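Local coordinates for photosystem II assembly protein Ycf48 (Thermosynechococcus elongatus, PDB 5OJ5), which probably assists the early assembly and repair of photosystem II and binds the C-terminal extension of the D1 protein, at residues A155-Y165 with W174-M185. Sequence-based numbering, arbitrary orientation. Where two conformers were deposited one is given.
Sequences AEMITNVGAIY and WQALVQEAIGVM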
ATOM      1  N   ALA A 155      -9.249  14.891  -6.249  1.00  9.73           N
ATOM      2  CA  ALA A 155      -8.711  13.546  -6.041  1.00  9.75           C
ATOM      3  C   ALA A 155      -8.074  13.089  -7.342  1.00 10.22           C
ATOM      4  O   ALA A 155      -8.404  13.581  -8.428  1.00 11.26           O
ATOM      5  CB  ALA A 155      -9.788  12.563  -5.619  1.00 11.09           C
ATOM      6  N   GLU A 156      -7.171  12.126  -7.234  1.00 10.29           N
ATOM      7  CA  GLU A 156      -6.601  11.458  -8.397  1.00 10.62           C
ATOM      8  C   GLU A 156      -6.839   9.975  -8.316  1.00  9.18           C
ATOM      9  O   GLU A 156      -6.818   9.392  -7.249  1.00  9.81           O
ATOM     10  CB  GLU A 156      -5.179  11.751  -8.539  1.00 17.38           C
ATOM     11  CG  GLU A 156      -4.305  11.576  -7.481  1.00 22.49           C
ATOM     12  CD  GLU A 156      -2.998  12.334  -7.747  1.00 27.15           C
ATOM     13  OE1 GLU A 156      -1.947  11.762  -7.460  1.00 26.22           O
ATOM     14  OE2 GLU A 156      -2.982  13.481  -8.280  1.00 28.61           O
ATOM     15  N   MET A 157      -7.080   9.379  -9.478  0.65 10.13           N
ATOM     16  CA  MET A 157      -7.394   7.966  -9.601  0.65  9.72           C
ATOM     17  C   MET A 157      -6.507   7.325 -10.663  0.65  9.20           C
ATOM     18  O   MET A 157      -6.261   7.916 -11.720  0.65 10.06           O
ATOM     19  CB  MET A 157      -8.892   7.836 -10.017  0.65 10.76           C
ATOM     20  CG  MET A 157      -9.299   6.379 -10.260  0.65 12.16           C
ATOM     21  SD  MET A 157     -11.024   6.073 -10.503  0.65 14.93           S
ATOM     22  CE  MET A 157     -11.407   7.180 -11.875  0.65 16.70           C
ATOM     23  N   ILE A 158      -6.051   6.118 -10.382  1.00  9.44           N
ATOM     24  CA  ILE A 158      -5.290   5.339 -11.354  1.00  9.32           C
ATOM     25  C   ILE A 158      -6.010   4.019 -11.541  1.00  8.96           C
ATOM     26  O   ILE A 158      -6.401   3.368 -10.555  1.00  9.54           O
ATOM     27  CB  ILE A 158      -3.827   5.114 -10.912  1.00 10.63           C
ATOM     28  CG1 ILE A 158      -3.200   6.487 -10.675  1.00 14.71           C
ATOM     29  CG2 ILE A 158      -3.060   4.356 -12.007  1.00 10.99           C
ATOM     30  CD1 ILE A 158      -1.686   6.474 -10.541  1.00 15.12           C
ATOM     31  N   THR A 159      -6.150   3.590 -12.805  1.00  9.15           N
ATOM     32  CA  THR A 159      -6.750   2.286 -13.072  1.00  9.61           C
ATOM     33  C   THR A 159      -5.727   1.182 -13.019  1.00  9.96           C
ATOM     34  O   THR A 159      -4.525   1.413 -12.964  1.00 10.14           O
ATOM     35  CB  THR A 159      -7.497   2.251 -14.409  1.00 10.36           C
ATOM     36  OG1 THR A 159      -6.543   2.182 -15.465  1.00  9.82           O
ATOM     37  CG2 THR A 159      -8.436   3.457 -14.585  1.00 12.48           C
ATOM     38  N   ASN A 160      -6.226  -0.062 -13.087  1.00 10.63           N
ATOM     39  CA  ASN A 160      -5.350  -1.223 -13.018  1.00 11.08           C
ATOM     40  C   ASN A 160      -4.366  -1.315 -14.176  1.00 10.54           C
ATOM     41  O   ASN A 160      -3.362  -2.031 -14.038  1.00 12.09           O
ATOM     42  CB  ASN A 160      -6.147  -2.512 -12.862  1.00 14.02           C
ATOM     43  CG  ASN A 160      -6.961  -2.823 -14.010  1.00 16.43           C
ATOM     44  OD1 ASN A 160      -7.399  -1.979 -14.742  1.00 16.98           O
ATOM     45  ND2 ASN A 160      -7.213  -4.109 -14.188  1.00 22.86           N
ATOM     46  N   VAL A 161      -4.611  -0.600 -15.277  1.00  9.85           N
ATOM     47  CA  VAL A 161      -3.725  -0.565 -16.411  1.00 10.26           C
ATOM     48  C   VAL A 161      -3.062   0.796 -16.558  1.00  9.87           C
ATOM     49  O   VAL A 161      -2.496   1.121 -17.613  1.00 11.36           O
ATOM     50  CB  VAL A 161      -4.401  -1.018 -17.709  1.00 10.62           C
ATOM     51  CG1 VAL A 161      -4.785  -2.504 -17.583  1.00 11.12           C
ATOM     52  CG2 VAL A 161      -5.590  -0.149 -18.060  1.00 11.57           C
ATOM     53  N   GLY A 162      -3.051   1.603 -15.481  1.00 10.16           N
ATOM     54  CA  GLY A 162      -2.241   2.792 -15.458  1.00 11.09           C
ATOM     55  C   GLY A 162      -2.845   4.014 -16.101  1.00 10.89           C
ATOM     56  O   GLY A 162      -2.134   5.009 -16.275  1.00 12.28           O
ATOM     57  N   ALA A 163      -4.150   4.024 -16.432  1.00 10.30           N
ATOM     58  CA  ALA A 163      -4.756   5.287 -16.862  1.00 10.52           C
ATOM     59  C   ALA A 163      -4.949   6.165 -15.630  1.00  9.66           C
ATOM     60  O   ALA A 163      -5.284   5.667 -14.552  1.00 10.79           O
ATOM     61  CB  ALA A 163      -6.093   5.010 -17.570  1.00 12.31           C
ATOM     62  N   ILE A 164      -4.640   7.452 -15.769  1.00 10.70           N
ATOM     63  CA  ILE A 164      -4.594   8.378 -14.643  1.00 11.10           C
ATOM     64  C   ILE A 164      -5.578   9.511 -14.905  1.00 11.31           C
ATOM     65  O   ILE A 164      -5.545  10.128 -15.977  1.00 11.88           O
ATOM     66  CB  ILE A 164      -3.182   8.959 -14.439  1.00 12.17           C
ATOM     67  CG1 ILE A 164      -2.155   7.842 -14.291  1.00 12.31           C
ATOM     68  CG2 ILE A 164      -3.181   9.929 -13.250  1.00 13.27           C
ATOM     69  CD1 ILE A 164      -0.723   8.339 -14.077  1.00 14.29           C
ATOM     70  N   TYR A 165      -6.434   9.788 -13.928  1.00 11.55           N
ATOM     71  CA  TYR A 165      -7.467  10.814 -14.005  1.00 12.91           C
ATOM     72  C   TYR A 165      -7.439  11.680 -12.752  1.00 12.77           C
ATOM     73  O   TYR A 165      -7.070  11.222 -11.671  1.00 14.37           O
ATOM     74  CB  TYR A 165      -8.851  10.177 -14.097  1.00 13.59           C
ATOM     75  CG  TYR A 165      -9.001   9.368 -15.340  1.00 13.99           C
ATOM     76  CD1 TYR A 165      -9.557   9.915 -16.482  1.00 15.28           C
ATOM     77  CD2 TYR A 165      -8.549   8.038 -15.375  1.00 16.17           C
ATOM     78  CE1 TYR A 165      -9.628   9.178 -17.654  1.00 18.03           C
ATOM     79  CE2 TYR A 165      -8.630   7.294 -16.510  1.00 18.20           C
ATOM     80  CZ  TYR A 165      -9.156   7.883 -17.650  1.00 19.55           C
ATOM     81  OH  TYR A 165      -9.233   7.118 -18.772  1.00 26.57           O
ATOM     82  N   TRP A 174     -13.962  14.238 -14.602  1.00 18.32           N
ATOM     83  CA  TRP A 174     -12.622  13.704 -14.507  1.00 18.37           C
ATOM     84  C   TRP A 174     -11.855  14.133 -15.744  1.00 20.47           C
ATOM     85  O   TRP A 174     -12.353  14.019 -16.869  1.00 23.95           O
ATOM     86  CB  TRP A 174     -12.663  12.178 -14.397  1.00 19.54           C
ATOM     87  CG  TRP A 174     -13.292  11.743 -13.129  1.00 17.88           C
ATOM     88  CD1 TRP A 174     -14.636  11.624 -12.863  1.00 19.36           C
ATOM     89  CD2 TRP A 174     -12.623  11.468 -11.882  1.00 16.54           C
ATOM     90  NE1 TRP A 174     -14.839  11.242 -11.566  1.00 18.57           N
ATOM     91  CE2 TRP A 174     -13.625  11.165 -10.927  1.00 17.42           C
ATOM     92  CE3 TRP A 174     -11.272  11.457 -11.478  1.00 15.48           C
ATOM     93  CZ2 TRP A 174     -13.323  10.839  -9.610  1.00 17.20           C
ATOM     94  CZ3 TRP A 174     -10.967  11.129 -10.155  1.00 15.56           C
ATOM     95  CH2 TRP A 174     -12.006  10.806  -9.231  1.00 15.68           C
ATOM     96  N   GLN A 175     -10.652  14.615 -15.543  1.00 17.16           N
ATOM     97  CA  GLN A 175      -9.743  14.944 -16.633  1.00 16.98           C
ATOM     98  C   GLN A 175      -8.745  13.809 -16.770  1.00 15.04           C
ATOM     99  O   GLN A 175      -8.150  13.380 -15.785  1.00 13.95           O
ATOM    100  CB  GLN A 175      -9.005  16.241 -16.302  1.00 20.97           C
ATOM    101  CG  GLN A 175      -7.712  16.513 -17.144  1.00 28.46           C
ATOM    102  CD  GLN A 175      -6.943  17.727 -16.624  1.00 34.46           C
ATOM    103  OE1 GLN A 175      -7.328  18.305 -15.612  1.00 36.00           O
ATOM    104  NE2 GLN A 175      -5.812  18.053 -17.255  1.00 37.52           N
ATOM    105  N   ALA A 176      -8.558  13.350 -17.984  1.00 15.16           N
ATOM    106  CA  ALA A 176      -7.567  12.334 -18.278  1.00 15.65           C
ATOM    107  C   ALA A 176      -6.187  12.959 -18.302  1.00 15.71           C
ATOM    108  O   ALA A 176      -5.933  13.923 -19.034  1.00 20.18           O
ATOM    109  CB  ALA A 176      -7.901  11.685 -19.614  1.00 19.83           C
ATOM    110  N   LEU A 177      -5.300  12.454 -17.479  1.00 13.60           N
ATOM    111  CA  LEU A 177      -3.902  12.841 -17.491  1.00 13.83           C
ATOM    112  C   LEU A 177      -3.065  11.870 -18.288  1.00 13.93           C
ATOM    113  O   LEU A 177      -2.159  12.303 -19.003  1.00 15.14           O
ATOM    114  CB  LEU A 177      -3.341  12.938 -16.074  1.00 14.80           C
ATOM    115  CG  LEU A 177      -4.118  13.851 -15.144  1.00 16.49           C
ATOM    116  CD1 LEU A 177      -3.439  13.839 -13.797  1.00 17.45           C
ATOM    117  CD2 LEU A 177      -4.270  15.217 -15.692  1.00 19.35           C
ATOM    118  N   VAL A 178      -3.375  10.576 -18.192  1.00 13.36           N
ATOM    119  CA  VAL A 178      -2.692   9.546 -18.968  1.00 13.40           C
ATOM    120  C   VAL A 178      -3.760   8.591 -19.463  1.00 13.01           C
ATOM    121  O   VAL A 178      -4.493   8.007 -18.658  1.00 14.29           O
ATOM    122  CB  VAL A 178      -1.650   8.765 -18.136  1.00 14.19           C
ATOM    123  CG1 VAL A 178      -1.075   7.584 -18.931  1.00 15.25           C
ATOM    124  CG2 VAL A 178      -0.535   9.686 -17.662  1.00 16.27           C
ATOM    125  N   GLN A 179      -3.833   8.405 -20.791  1.00 14.19           N
ATOM    126  CA  GLN A 179      -4.745   7.440 -21.392  1.00 15.74           C
ATOM    127  C   GLN A 179      -4.022   6.298 -22.066  1.00 14.67           C
ATOM    128  O   GLN A 179      -4.680   5.362 -22.541  1.00 17.56           O
ATOM    129  CB  GLN A 179      -5.613   8.129 -22.456  1.00 19.33           C
ATOM    130  CG  GLN A 179      -6.513   9.150 -21.842  1.00 21.33           C
ATOM    131  CD  GLN A 179      -7.514   9.715 -22.813  1.00 25.97           C
ATOM    132  OE1 GLN A 179      -8.494   9.067 -23.135  1.00 28.99           O
ATOM    133  NE2 GLN A 179      -7.286  10.943 -23.252  1.00 28.70           N
ATOM    134  N   GLU A 180      -2.691   6.306 -22.090  1.00 13.49           N
ATOM    135  CA  GLU A 180      -1.930   5.233 -22.751  1.00 13.65           C
ATOM    136  C   GLU A 180      -1.722   4.138 -21.720  1.00 13.22           C
ATOM    137  O   GLU A 180      -0.880   4.261 -20.815  1.00 13.88           O
ATOM    138  CB  GLU A 180      -0.599   5.789 -23.256  1.00 17.65           C
ATOM    139  CG  GLU A 180      -0.732   6.847 -24.282  1.00 27.76           C
ATOM    140  CD  GLU A 180      -0.256   8.182 -23.786  1.00 36.88           C
ATOM    141  OE1 GLU A 180       0.494   8.843 -24.552  1.00 39.69           O
ATOM    142  OE2 GLU A 180      -0.670   8.568 -22.646  1.00 39.72           O
ATOM    143  N   ALA A 181      -2.533   3.093 -21.807  1.00 12.58           N
ATOM    144  CA  ALA A 181      -2.487   2.001 -20.836  1.00 12.25           C
ATOM    145  C   ALA A 181      -1.199   1.199 -20.960  1.00 12.11           C
ATOM    146  O   ALA A 181      -0.659   1.032 -22.061  1.00 13.68           O
ATOM    147  CB  ALA A 181      -3.696   1.095 -21.089  1.00 14.11           C
ATOM    148  N   ILE A 182      -0.765   0.617 -19.837  1.00 12.22           N
ATOM    149  CA  ILE A 182       0.508  -0.101 -19.705  1.00 12.31           C
ATOM    150  C   ILE A 182       0.374  -1.548 -19.233  1.00 14.50           C
ATOM    151  O   ILE A 182       1.363  -2.130 -18.714  1.00 16.44           O
ATOM    152  CB  ILE A 182       1.489   0.652 -18.797  1.00 12.31           C
ATOM    153  CG1 ILE A 182       0.928   0.824 -17.375  1.00 12.39           C
ATOM    154  CG2 ILE A 182       1.850   1.974 -19.428  1.00 14.45           C
ATOM    155  CD1 ILE A 182       1.992   1.314 -16.360  1.00 13.36           C
ATOM    156  N   GLY A 183      -0.770  -2.166 -19.410  1.00 15.07           N
ATOM    157  CA  GLY A 183      -0.947  -3.531 -18.916  1.00 13.72           C
ATOM    158  C   GLY A 183      -1.183  -3.532 -17.425  1.00 11.31           C
ATOM    159  O   GLY A 183      -1.125  -2.490 -16.746  1.00 11.82           O
ATOM    160  N   VAL A 184      -1.564  -4.690 -16.907  1.00 11.29           N
ATOM    161  CA  VAL A 184      -1.988  -4.772 -15.507  1.00 11.48           C
ATOM    162  C   VAL A 184      -0.786  -4.678 -14.606  1.00 12.36           C
ATOM    163  O   VAL A 184       0.063  -5.548 -14.600  1.00 17.75           O
ATOM    164  CB  VAL A 184      -2.802  -6.055 -15.263  1.00 14.38           C
ATOM    165  CG1 VAL A 184      -3.258  -6.097 -13.812  1.00 16.50           C
ATOM    166  CG2 VAL A 184      -4.053  -6.131 -16.183  1.00 16.75           C
ATOM    167  N   MET A 185      -0.724  -3.654 -13.803  1.00 11.19           N
ATOM    168  CA  MET A 185       0.435  -3.421 -12.948  1.00 10.95           C
ATOM    169  C   MET A 185       0.487  -4.444 -11.830  1.00 10.62           C
ATOM    170  O   MET A 185      -0.512  -4.736 -11.185  1.00 12.13           O
ATOM    171  CB  MET A 185       0.263  -2.017 -12.331  1.00 13.09           C
ATOM    172  CG  MET A 185       0.186  -0.877 -13.340  1.00 14.02           C
ATOM    173  SD  MET A 185      -0.138   0.732 -12.679  1.00 14.66           S
ATOM    174  CE  MET A 185      -1.696   0.477 -11.901  1.00 17.08           C
TER
HETATM  175  O   HOH W   1      -9.890   7.877 -21.150  1.00 35.86           O
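Ile164 pairs with Val178 along the outer edge of a four-stranded propeller blade, where a classic beta bulge interrupts the antiparallel register. The carbonyl of Ile164 accepts two amides, Leu177 N at 2.8 Å from Ile164 O and Val178 N at 3.1 Å from it, while Ile164 N returns a bond to Val178 O. Beyond the strands, the type I turn from Thr159 to Gly162 is bonded by the loop 179-185: Ile182 N reaches Val161 O at 2.9 Å and Met185 N meets Asn160 O almost head-on, with a C=O...N angle of 176°. Thr159 OG1, at the start of the turn, accepts Ala163 N just beyond its end and is hydrogen-bonded to Pro141 O. A water at the Tyr165 ring edge links Tyr165 OH to Gln179 OE1.

Apolar side chains meet on both faces. CD1 of Ile164 lies 3.8 Å from Val178 CG2, and its CG2 branch faces Leu177 CD1. On the other face the Tyr165 ring rests obliquely on Ala176, and Trp174 CE3 meets Tyr165 CB. In one of two conformers Met157, bent at chi3 (55°), places CE over the Trp174 six-membered ring, 4.3 Å from its centroid, a CH-pi contact.

Main-chain bonds thus fix both the bulged edge and the connection to the following blade; the Ile164, Leu177 and Val178 face packs against Trp209 of that blade, while the Tyr165 face stays partly open to solvent.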